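Local coordinates for protein alanine racemase 1 (Caldanaerobacter subterraneus subsp. tengcongensis MB4, PDB 4Y2W) that belongs to the alanine racemase family, joining an N-terminal TIM-barrel domain to a C-terminal strand-rich domain, and binds alanine at two sites, at residues K124-H129 with R158-E163; S167-A172 with A209-N214; L15-H20 with R245-F250; T92-I97 with K113-E118. The protein carries 1 engineered substitution. All blocks are in the same frame, centred on the assembly; numbering follows the deposited sequence.

Contact 1 (K124-H129 with R158-E163); sequences KRAKVH and RGLILE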
# COMPACT_ATOMS: atom_id res chain seq x y z
N LYS A 124 33.85 10.20 -13.03
CA LYS A 124 33.39 8.83 -13.24
C LYS A 124 32.63 8.79 -14.56
O LYS A 124 32.39 9.83 -15.18
CB LYS A 124 32.48 8.37 -12.09
CG LYS A 124 33.16 8.32 -10.72
CD LYS A 124 32.21 7.93 -9.60
CE LYS A 124 32.21 6.44 -9.31
NZ LYS A 124 31.60 5.62 -10.39
N ARG A 125 32.25 7.59 -14.99
CA ARG A 125 31.52 7.41 -16.24
C ARG A 125 30.13 6.82 -15.97
O ARG A 125 30.01 5.76 -15.37
CB ARG A 125 32.31 6.52 -17.20
CG ARG A 125 33.80 6.86 -17.28
CD ARG A 125 34.32 6.81 -18.71
NE ARG A 125 34.22 5.49 -19.33
CZ ARG A 125 34.42 5.24 -20.62
NH1 ARG A 125 34.72 6.22 -21.47
NH2 ARG A 125 34.31 4.00 -21.08
N ALA A 126 29.09 7.53 -16.41
CA ALA A 126 27.70 7.14 -16.13
C ALA A 126 27.17 6.16 -17.18
O ALA A 126 26.94 6.54 -18.33
CB ALA A 126 26.81 8.37 -16.06
N LYS A 127 26.97 4.91 -16.77
CA LYS A 127 26.39 3.90 -17.63
C LYS A 127 24.95 4.28 -17.99
O LYS A 127 24.22 4.76 -17.13
CB LYS A 127 26.42 2.53 -16.94
CG LYS A 127 27.82 1.95 -16.80
CD LYS A 127 27.84 0.65 -16.00
CE LYS A 127 28.01 0.92 -14.51
NZ LYS A 127 28.22 -0.33 -13.72
N VAL A 128 24.57 4.11 -19.25
CA VAL A 128 23.21 4.41 -19.69
C VAL A 128 22.67 3.39 -20.69
O VAL A 128 23.43 2.83 -21.48
CB VAL A 128 23.08 5.81 -20.34
CG1 VAL A 128 23.32 6.91 -19.32
CG2 VAL A 128 24.04 5.96 -21.52
N HIS A 129 21.37 3.16 -20.61
CA HIS A 129 20.65 2.29 -21.54
C HIS A 129 19.63 3.14 -22.29
O HIS A 129 18.89 3.90 -21.67
CB HIS A 129 19.93 1.18 -20.78
CG HIS A 129 20.83 0.07 -20.34
ND1 HIS A 129 20.37 -1.21 -20.10
CD2 HIS A 129 22.16 0.03 -20.11
CE1 HIS A 129 21.37 -1.98 -19.73
NE2 HIS A 129 22.48 -1.25 -19.73
N ARG A 158 32.46 11.11 -23.89
CA ARG A 158 33.37 10.34 -23.05
C ARG A 158 32.92 10.22 -21.59
O ARG A 158 33.37 9.31 -20.87
CB ARG A 158 34.79 10.93 -23.11
CG ARG A 158 34.95 12.31 -22.48
CD ARG A 158 36.27 12.95 -22.88
NE ARG A 158 36.44 14.30 -22.34
CZ ARG A 158 36.73 14.59 -21.07
NH1 ARG A 158 36.86 15.86 -20.70
NH2 ARG A 158 36.91 13.63 -20.16
N GLY A 159 32.05 11.12 -21.14
CA GLY A 159 31.49 11.06 -19.80
C GLY A 159 30.48 9.94 -19.61
O GLY A 159 30.21 9.54 -18.47
N LEU A 160 29.91 9.45 -20.71
CA LEU A 160 28.95 8.35 -20.67
C LEU A 160 29.57 7.04 -21.11
O LEU A 160 30.63 7.02 -21.73
CB LEU A 160 27.76 8.66 -21.59
CG LEU A 160 27.05 9.99 -21.36
CD1 LEU A 160 25.89 10.13 -22.34
CD2 LEU A 160 26.57 10.11 -19.92
N ILE A 161 28.89 5.94 -20.77
CA ILE A 161 29.15 4.64 -21.36
C ILE A 161 27.82 4.15 -21.93
O ILE A 161 26.85 3.96 -21.20
CB ILE A 161 29.66 3.60 -20.34
CG1 ILE A 161 30.87 4.15 -19.57
CG2 ILE A 161 30.04 2.30 -21.05
CD1 ILE A 161 31.31 3.26 -18.42
N LEU A 162 27.79 3.95 -23.25
CA LEU A 162 26.58 3.55 -23.95
C LEU A 162 26.47 2.02 -23.94
O LEU A 162 26.71 1.35 -24.96
CB LEU A 162 26.61 4.13 -25.36
CG LEU A 162 25.31 4.21 -26.17
CD1 LEU A 162 24.12 4.60 -25.32
CD2 LEU A 162 25.50 5.21 -27.30
N GLU A 163 26.09 1.48 -22.78
CA GLU A 163 26.11 0.04 -22.52
C GLU A 163 24.92 -0.72 -23.09
O GLU A 163 25.08 -1.83 -23.60
CB GLU A 163 26.18 -0.21 -21.02
CG GLU A 163 26.37 -1.67 -20.63
CD GLU A 163 26.29 -1.88 -19.13
OE1 GLU A 163 25.20 -1.68 -18.56
OE2 GLU A 163 27.31 -2.26 -18.53
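Ala126 pairs with Leu160 and Lys127 with Ile161 where strands 126-131 and 160-166 run side by side in the closed parallel barrel, linked by helix 144-155 as a beta-alpha-beta crossover. The ladder rests on Ala126 N to Gly159 O (3.1 Å), Ile161 N to Ala126 O (3.2 Å) and Val128 N to Ile161 O (3.0 Å). On the face that helix 109-121 covers, Ala126 CB looks onto Leu160 CD2 (4.2 Å) and Val128 CG2 onto Leu162 CD1 (4.0 Å). The other face carries Lys127 and Ile161, which lie alongside each other and point the same way; Lys127 NZ goes on to a salt bridge with Asp101. Near the start of the strands, Arg125 crosses Ile161 at about a right angle. Ile161 CG1 lies over one face of the guanidinium, 3.6 Å from Arg125 NE, while NH1 makes a weak bond to Arg158 O. Further along, Leu162 centres an inverse gamma turn, and the extended chain of Glu163, its CG anti to the backbone N (chi1 -173°), brings OE1 to His129. Glu163 OE1 accepts a hydrogen bond from NE2 of the buried His129 ring on its anti lone pair, 3.0 Å, and is also hydrogen-bonded to Tyr62 OH. The His129 hydrogen bond is fairly straight (159° at the hydrogen), and OE1 lies close to the ring plane although ring and carboxylate planes are 70° apart.

Contact 2 (S167-A172 with A209-N214); sequences SHFAAA and AAAILN. With PO4 (phosphate ion), chain C.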
# COMPACT_ATOMS: atom_id res chain seq x y z
N SER A 167 13.66 -1.88 -25.37
CA SER A 167 12.27 -1.53 -25.64
C SER A 167 11.37 -2.43 -24.79
O SER A 167 11.87 -3.20 -23.96
CB SER A 167 11.96 -1.68 -27.13
OG SER A 167 10.71 -1.09 -27.46
N HIS A 168 10.06 -2.34 -25.00
CA HIS A 168 9.08 -3.06 -24.19
C HIS A 168 7.88 -3.47 -25.04
O HIS A 168 7.34 -2.64 -25.79
CB HIS A 168 8.63 -2.16 -23.03
CG HIS A 168 8.06 -2.90 -21.86
ND1 HIS A 168 8.82 -3.27 -20.77
CD2 HIS A 168 6.80 -3.33 -21.60
CE1 HIS A 168 8.06 -3.90 -19.90
NE2 HIS A 168 6.83 -3.95 -20.37
N PHE A 169 7.46 -4.73 -24.92
CA PHE A 169 6.32 -5.24 -25.69
C PHE A 169 5.00 -4.72 -25.12
O PHE A 169 4.80 -4.74 -23.91
CB PHE A 169 6.30 -6.78 -25.70
CG PHE A 169 7.38 -7.40 -26.54
CD1 PHE A 169 7.48 -7.12 -27.90
CD2 PHE A 169 8.30 -8.28 -25.98
CE1 PHE A 169 8.47 -7.70 -28.67
CE2 PHE A 169 9.29 -8.86 -26.75
CZ PHE A 169 9.38 -8.57 -28.10
N ALA A 170 4.10 -4.30 -26.01
CA ALA A 170 2.80 -3.74 -25.61
C ALA A 170 1.74 -4.80 -25.35
O ALA A 170 0.86 -4.60 -24.52
CB ALA A 170 2.31 -2.76 -26.65
N ALA A 171 1.81 -5.93 -26.06
CA ALA A 171 0.79 -6.97 -25.94
C ALA A 171 1.37 -8.38 -25.97
O ALA A 171 0.83 -9.27 -26.63
CB ALA A 171 -0.26 -6.81 -27.04
N ALA A 172 2.47 -8.59 -25.25
CA ALA A 172 3.07 -9.92 -25.11
C ALA A 172 2.26 -10.78 -24.12
O ALA A 172 2.10 -11.98 -24.33
CB ALA A 172 4.52 -9.81 -24.65
N ALA A 209 8.56 -11.19 -19.01
CA ALA A 209 8.15 -12.59 -18.75
C ALA A 209 7.30 -13.22 -19.87
O ALA A 209 7.51 -14.39 -20.22
CB ALA A 209 7.43 -12.69 -17.42
N ALA A 210 6.36 -12.46 -20.42
CA ALA A 210 5.46 -12.98 -21.45
C ALA A 210 6.20 -13.40 -22.71
O ALA A 210 5.94 -14.46 -23.28
CB ALA A 210 4.40 -11.94 -21.78
N ALA A 211 7.14 -12.56 -23.15
CA ALA A 211 7.94 -12.83 -24.34
C ALA A 211 9.05 -13.85 -24.07
O ALA A 211 9.49 -14.54 -24.98
CB ALA A 211 8.52 -11.54 -24.88
N ILE A 212 9.51 -13.92 -22.82
CA ILE A 212 10.53 -14.90 -22.44
C ILE A 212 10.00 -16.33 -22.60
O ILE A 212 10.74 -17.22 -23.02
CB ILE A 212 11.01 -14.68 -20.99
CG1 ILE A 212 11.80 -13.37 -20.90
CG2 ILE A 212 11.87 -15.84 -20.51
CD1 ILE A 212 11.82 -12.76 -19.51
N LEU A 213 8.73 -16.53 -22.26
CA LEU A 213 8.11 -17.85 -22.37
C LEU A 213 7.80 -18.20 -23.83
O LEU A 213 8.13 -19.29 -24.30
CB LEU A 213 6.82 -17.90 -21.54
CG LEU A 213 6.99 -17.74 -20.03
CD1 LEU A 213 5.65 -17.47 -19.37
CD2 LEU A 213 7.65 -18.97 -19.41
N ASN A 214 7.18 -17.26 -24.53
CA ASN A 214 6.66 -17.49 -25.87
C ASN A 214 7.70 -17.24 -26.96
O ASN A 214 8.02 -18.13 -27.75
CB ASN A 214 5.46 -16.57 -26.12
CG ASN A 214 4.33 -16.77 -25.12
OD1 ASN A 214 4.35 -17.71 -24.32
ND2 ASN A 214 3.34 -15.88 -25.16
P PO4 C . 7.25 -8.51 -15.99
O1 PO4 C . 7.54 -9.99 -15.90
O2 PO4 C . 6.27 -8.24 -17.12
O3 PO4 C . 8.53 -7.76 -16.25
O4 PO4 C . 6.63 -8.05 -14.69
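Phe169 and Ala172, in the loop that follows strand 160-166, meet the first turn of helix 209-214 mainly through apolar touches, with no hydrogen bond across. With CG of Phe169 anti to its own carbonyl carbon (chi1 -71°), the ring reaches Ala211 by one side: CD2 and CE2 are equally near Ala211 CB, CE2 at 3.4 Å, and the methyl approaches obliquely. Ala172 meets the helix methyl to methyl, its CB 3.6 Å from Ala210 CB and 4.4 Å from Ala211 CB, while Ala210 CB also rests on the Ala172 carbonyl. Small alanines on both sides let the two backbones come close, the CA atoms of Ala172 and Ala210 being 5.3 Å apart. A phosphate ion, probably from the crystallisation liquor, sits at the helix N-terminus, where Ala209 N makes a weak, long bond of 3.5 Å to phosphate O1; the position is consistent with the cofactor-phosphate site of this family. His168 of the same loop touches the bound alanine. Around the contact, Phe169 leans on Ile206 of strand 203-208, Ala172 packs on Cys180 of helix 177-195, and Ala171 touches Gly269 of the second subunit.

Contact 3 (L15-H20 with R245-F250); sequences LDAITH and RETLRF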
# COMPACT_ATOMS: atom_id res chain seq x y z
N LEU A 15 12.63 -17.28 0.17
CA LEU A 15 13.76 -16.88 -0.66
C LEU A 15 14.27 -18.01 -1.55
O LEU A 15 14.64 -17.76 -2.70
CB LEU A 15 14.90 -16.36 0.21
CG LEU A 15 14.59 -15.06 0.96
CD1 LEU A 15 15.56 -14.87 2.11
CD2 LEU A 15 14.60 -13.86 0.02
N ASP A 16 14.29 -19.23 -1.03
CA ASP A 16 14.72 -20.40 -1.81
C ASP A 16 13.77 -20.73 -2.98
O ASP A 16 14.17 -21.39 -3.94
CB ASP A 16 14.92 -21.63 -0.91
CG ASP A 16 13.67 -22.00 -0.12
OD1 ASP A 16 13.37 -21.32 0.89
OD2 ASP A 16 13.00 -22.98 -0.49
N ALA A 17 12.52 -20.27 -2.89
CA ALA A 17 11.56 -20.41 -3.98
C ALA A 17 11.78 -19.36 -5.07
O ALA A 17 11.53 -19.62 -6.25
CB ALA A 17 10.13 -20.31 -3.44
N ILE A 18 12.24 -18.18 -4.68
CA ILE A 18 12.57 -17.12 -5.64
C ILE A 18 13.84 -17.48 -6.42
O ILE A 18 13.89 -17.32 -7.64
CB ILE A 18 12.76 -15.76 -4.93
CG1 ILE A 18 11.44 -15.31 -4.28
CG2 ILE A 18 13.24 -14.69 -5.91
CD1 ILE A 18 11.61 -14.24 -3.22
N THR A 19 14.85 -17.98 -5.71
CA THR A 19 16.09 -18.43 -6.36
C THR A 19 15.81 -19.61 -7.29
O THR A 19 16.42 -19.71 -8.36
CB THR A 19 17.17 -18.84 -5.33
OG1 THR A 19 16.66 -19.85 -4.46
CG2 THR A 19 17.63 -17.64 -4.52
N HIS A 20 14.89 -20.49 -6.89
CA HIS A 20 14.47 -21.60 -7.75
C HIS A 20 13.83 -21.10 -9.04
O HIS A 20 14.19 -21.54 -10.12
CB HIS A 20 13.50 -22.51 -7.02
CG HIS A 20 12.85 -23.52 -7.91
ND1 HIS A 20 13.31 -24.82 -8.03
CD2 HIS A 20 11.79 -23.42 -8.75
CE1 HIS A 20 12.55 -25.48 -8.88
NE2 HIS A 20 11.62 -24.65 -9.34
N ARG A 245 7.59 -22.28 -8.00
CA ARG A 245 7.27 -22.57 -6.60
C ARG A 245 6.68 -21.33 -5.93
O ARG A 245 6.91 -20.20 -6.36
CB ARG A 245 8.51 -23.05 -5.84
CG ARG A 245 9.15 -24.29 -6.45
CD ARG A 245 9.84 -25.19 -5.43
NE ARG A 245 10.95 -24.54 -4.73
CZ ARG A 245 10.90 -23.99 -3.52
NH1 ARG A 245 9.77 -23.96 -2.81
NH2 ARG A 245 12.00 -23.44 -3.00
N GLU A 246 5.92 -21.55 -4.87
CA GLU A 246 5.25 -20.48 -4.15
C GLU A 246 6.27 -19.66 -3.37
O GLU A 246 7.02 -20.22 -2.57
CB GLU A 246 4.20 -21.07 -3.20
CG GLU A 246 3.17 -20.07 -2.71
CD GLU A 246 2.12 -20.74 -1.84
OE1 GLU A 246 1.00 -20.95 -2.33
OE2 GLU A 246 2.43 -21.08 -0.67
N THR A 247 6.29 -18.35 -3.62
CA THR A 247 7.30 -17.46 -3.04
C THR A 247 6.78 -16.63 -1.87
O THR A 247 7.57 -16.23 -1.01
CB THR A 247 7.86 -16.50 -4.10
OG1 THR A 247 6.78 -15.81 -4.75
CG2 THR A 247 8.67 -17.25 -5.14
N LEU A 248 5.48 -16.36 -1.84
CA LEU A 248 4.88 -15.54 -0.79
C LEU A 248 3.65 -16.19 -0.18
O LEU A 248 2.78 -16.68 -0.91
CB LEU A 248 4.49 -14.18 -1.35
CG LEU A 248 3.82 -13.20 -0.37
CD1 LEU A 248 4.24 -11.78 -0.69
CD2 LEU A 248 2.30 -13.34 -0.36
N ARG A 249 3.57 -16.17 1.15
CA ARG A 249 2.34 -16.55 1.85
C ARG A 249 1.85 -15.38 2.72
O ARG A 249 2.51 -15.00 3.69
CB ARG A 249 2.55 -17.79 2.71
CG ARG A 249 2.85 -19.05 1.92
CD ARG A 249 2.31 -20.28 2.63
NE ARG A 249 2.70 -20.32 4.04
CZ ARG A 249 2.02 -20.90 5.02
NH1 ARG A 249 0.87 -21.53 4.80
NH2 ARG A 249 2.49 -20.85 6.26
N PHE A 250 0.70 -14.82 2.36
CA PHE A 250 0.10 -13.72 3.10
C PHE A 250 -0.82 -14.33 4.15
O PHE A 250 -1.85 -14.90 3.81
CB PHE A 250 -0.68 -12.81 2.13
CG PHE A 250 -1.16 -11.51 2.71
CD1 PHE A 250 -0.72 -11.05 3.96
CD2 PHE A 250 -2.02 -10.71 1.98
CE1 PHE A 250 -1.17 -9.84 4.46
CE2 PHE A 250 -2.47 -9.50 2.48
CZ PHE A 250 -2.04 -9.06 3.72
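Arg245 lies against the first turns of helix 15-28, touching Asp16, Ala17 and His20. Its CB sits 4.0 Å from Ala17 CB. CG, anti to the carbonyl carbon (chi1 -58°), lies over one face of the His20 ring in a CH-pi contact, 3.9 Å from the ring centroid and displaced toward the rim; His20 NE2 is bonded to Glu243 O. The chain then bends, and NE passes 3.8 Å from His20 CG. At CZ the flat group comes over Ala17, 3.7 Å from Ala17 CA, with Ala17 CB toward the guanidinium rim, 3.7 Å from NH1. NH2 ends in a salt bridge, 2.7 Å from Asp16 OD2, which it meets from above the carboxylate plane; the bond is bent, at 139° about the hydrogen. Beside this charged arm, Thr247 CG2 packs on Ile18 CG1 at 3.5 Å, the two side chains crossing at about a right angle, while Thr247 OG1 is bonded to Phe230 O. The salt bridge, the CH-pi contact and the Thr247-Ile18 packing together join the first helix of the chain to the lead-in of strand 248-260: a junction between the barrel and the C-terminal domain in the two-domain alanine racemase fold.

Contact 4 (T92-I97 with K113-E118); sequences TQLRQI and KELEKE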
# COMPACT_ATOMS: atom_id res chain seq x y z
N THR A 92 17.97 17.39 -10.50
CA THR A 92 18.34 17.70 -9.12
C THR A 92 18.93 16.51 -8.34
O THR A 92 19.63 16.71 -7.35
CB THR A 92 17.13 18.24 -8.34
OG1 THR A 92 16.03 17.32 -8.49
CG2 THR A 92 16.71 19.61 -8.87
N GLN A 93 18.64 15.29 -8.78
CA GLN A 93 19.12 14.08 -8.10
C GLN A 93 20.21 13.33 -8.87
O GLN A 93 20.47 12.16 -8.59
CB GLN A 93 17.94 13.13 -7.85
CG GLN A 93 16.79 13.74 -7.07
CD GLN A 93 15.58 12.83 -6.99
OE1 GLN A 93 15.72 11.61 -6.86
NE2 GLN A 93 14.39 13.42 -7.05
N LEU A 94 20.85 14.00 -9.83
CA LEU A 94 21.81 13.33 -10.70
C LEU A 94 23.12 12.99 -10.01
O LEU A 94 23.81 12.06 -10.42
CB LEU A 94 22.10 14.19 -11.94
CG LEU A 94 21.01 14.22 -13.02
CD1 LEU A 94 21.40 15.20 -14.12
CD2 LEU A 94 20.76 12.83 -13.59
N ARG A 95 23.46 13.73 -8.96
CA ARG A 95 24.70 13.49 -8.23
C ARG A 95 24.75 12.07 -7.66
O ARG A 95 25.80 11.43 -7.68
CB ARG A 95 24.87 14.52 -7.10
CG ARG A 95 26.26 14.54 -6.49
CD ARG A 95 26.45 15.71 -5.53
NE ARG A 95 25.78 15.50 -4.25
CZ ARG A 95 26.24 14.73 -3.26
NH1 ARG A 95 27.39 14.07 -3.38
NH2 ARG A 95 25.53 14.61 -2.13
N GLN A 96 23.60 11.59 -7.20
CA GLN A 96 23.52 10.32 -6.48
C GLN A 96 23.73 9.11 -7.40
O GLN A 96 24.46 8.18 -7.04
CB GLN A 96 22.17 10.21 -5.77
CG GLN A 96 21.89 11.32 -4.75
CD GLN A 96 22.90 11.33 -3.61
OE1 GLN A 96 22.73 10.63 -2.61
NE2 GLN A 96 23.95 12.13 -3.76
N ILE A 97 23.08 9.12 -8.56
CA ILE A 97 23.20 8.02 -9.52
C ILE A 97 24.62 7.86 -10.08
O ILE A 97 25.06 6.75 -10.38
CB ILE A 97 22.19 8.13 -10.68
CG1 ILE A 97 22.34 9.45 -11.44
CG2 ILE A 97 20.77 7.97 -10.16
CD1 ILE A 97 21.53 9.52 -12.72
N LYS A 113 23.31 15.07 -21.93
CA LYS A 113 24.30 16.12 -21.68
C LYS A 113 24.37 16.48 -20.20
O LYS A 113 25.47 16.57 -19.63
CB LYS A 113 23.97 17.39 -22.48
CG LYS A 113 24.21 17.29 -23.98
CD LYS A 113 23.89 18.62 -24.66
CE LYS A 113 23.93 18.50 -26.18
NZ LYS A 113 25.27 18.08 -26.69
N GLU A 114 23.21 16.69 -19.58
CA GLU A 114 23.12 17.00 -18.15
C GLU A 114 23.70 15.88 -17.29
O GLU A 114 24.32 16.15 -16.26
CB GLU A 114 21.66 17.26 -17.75
CG GLU A 114 21.09 18.57 -18.29
CD GLU A 114 19.58 18.67 -18.11
OE1 GLU A 114 18.95 19.47 -18.85
OE2 GLU A 114 19.02 17.96 -17.26
N LEU A 115 23.50 14.64 -17.71
CA LEU A 115 24.10 13.50 -17.02
C LEU A 115 25.61 13.50 -17.20
O LEU A 115 26.35 13.32 -16.24
CB LEU A 115 23.49 12.18 -17.50
CG LEU A 115 24.03 10.89 -16.86
CD1 LEU A 115 24.00 10.95 -15.33
CD2 LEU A 115 23.24 9.68 -17.35
N GLU A 116 26.06 13.70 -18.45
CA GLU A 116 27.50 13.72 -18.76
C GLU A 116 28.22 14.77 -17.92
O GLU A 116 29.27 14.49 -17.35
CB GLU A 116 27.73 14.02 -20.25
CG GLU A 116 29.15 13.71 -20.73
CD GLU A 116 29.55 14.41 -22.03
OE1 GLU A 116 28.85 15.35 -22.46
OE2 GLU A 116 30.58 14.01 -22.61
N LYS A 117 27.62 15.96 -17.83
CA LYS A 117 28.16 17.06 -17.03
C LYS A 117 28.49 16.62 -15.60
O LYS A 117 29.58 16.90 -15.09
CB LYS A 117 27.16 18.22 -17.02
CG LYS A 117 27.66 19.51 -16.40
CD LYS A 117 26.66 20.64 -16.62
CE LYS A 117 26.82 21.77 -15.62
NZ LYS A 117 28.06 22.58 -15.85
N GLU A 118 27.55 15.92 -14.96
CA GLU A 118 27.74 15.41 -13.60
C GLU A 118 28.76 14.27 -13.56
O GLU A 118 29.50 14.14 -12.58
CB GLU A 118 26.39 14.94 -13.03
CG GLU A 118 26.40 14.60 -11.55
CD GLU A 118 26.64 15.81 -10.66
OE1 GLU A 118 26.12 16.90 -10.97
OE2 GLU A 118 27.34 15.65 -9.63
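Leu94 and Ile97 of helix 94-99 close on Leu115 of helix 109-121, and this apolar cluster is the compact half of the contact. Leu115 CG stands anti to its backbone N (chi1 -180°), and the CD1 methyl it carries is shared by both partners, 3.9 Å from Ile97 CD1 and 4.1 Å from Leu94 CD2. In both pairs the side chains meet at a slant. Leu94 also spreads its second branch over the neighbouring helix turn: CD1 lies 3.7 Å from Glu114 O and 4.2 Å from Glu114 CB. Val98, one residue beyond Ile97, packs on Leu115 as well. The other half faces solvent and is looser. Glu118 reaches across with its CG 3.8 Å from Leu94 O, and a bend at chi2 (66°) turns CD toward the Arg95 backbone. Its OE2 then rests 3.5 Å from the aliphatic CG of Arg95. The charged ends do not meet: Arg95 NE is 5.6 Å from Glu118 OE2, the guanidinium and carboxylate planes are 68° apart, and the arginine tip leads away, with Gln96 NE2 over one guanidinium face. Any attraction between these opposite charges is therefore likely to be modest. No hydrogen bond spans the two segments, so side-chain packing carries the contact. The two helices flank strand 103-106 in sequence, and their meeting is that of successive outer helices round a beta/alpha barrel of the TIM type, with a leucine-isoleucine patch inside and a charged rim outside.

In the fold
Contacts 4, 1 and 2 follow one another along the chain within the N-terminal barrel, all nested inside the long loop that contact 3 closes. Contacts 1 and 4 are close neighbours, with centres 11 Å apart: Leu115 of helix 109-121 packs on Val128 and Ala126 of strand 126-131, laying the helix layer on the barrel wall. Contact 2 lies about 27 Å from contact 1 between centres, at the ends of strands 160-166 and 203-208, beside the alanine pocket. Contact 3 is about 37 Å from contact 4 between centres, on the opposite side of the chain's centre, and ties the barrel to the C-terminal domain. Contacts 2 and 4 also touch the second subunit.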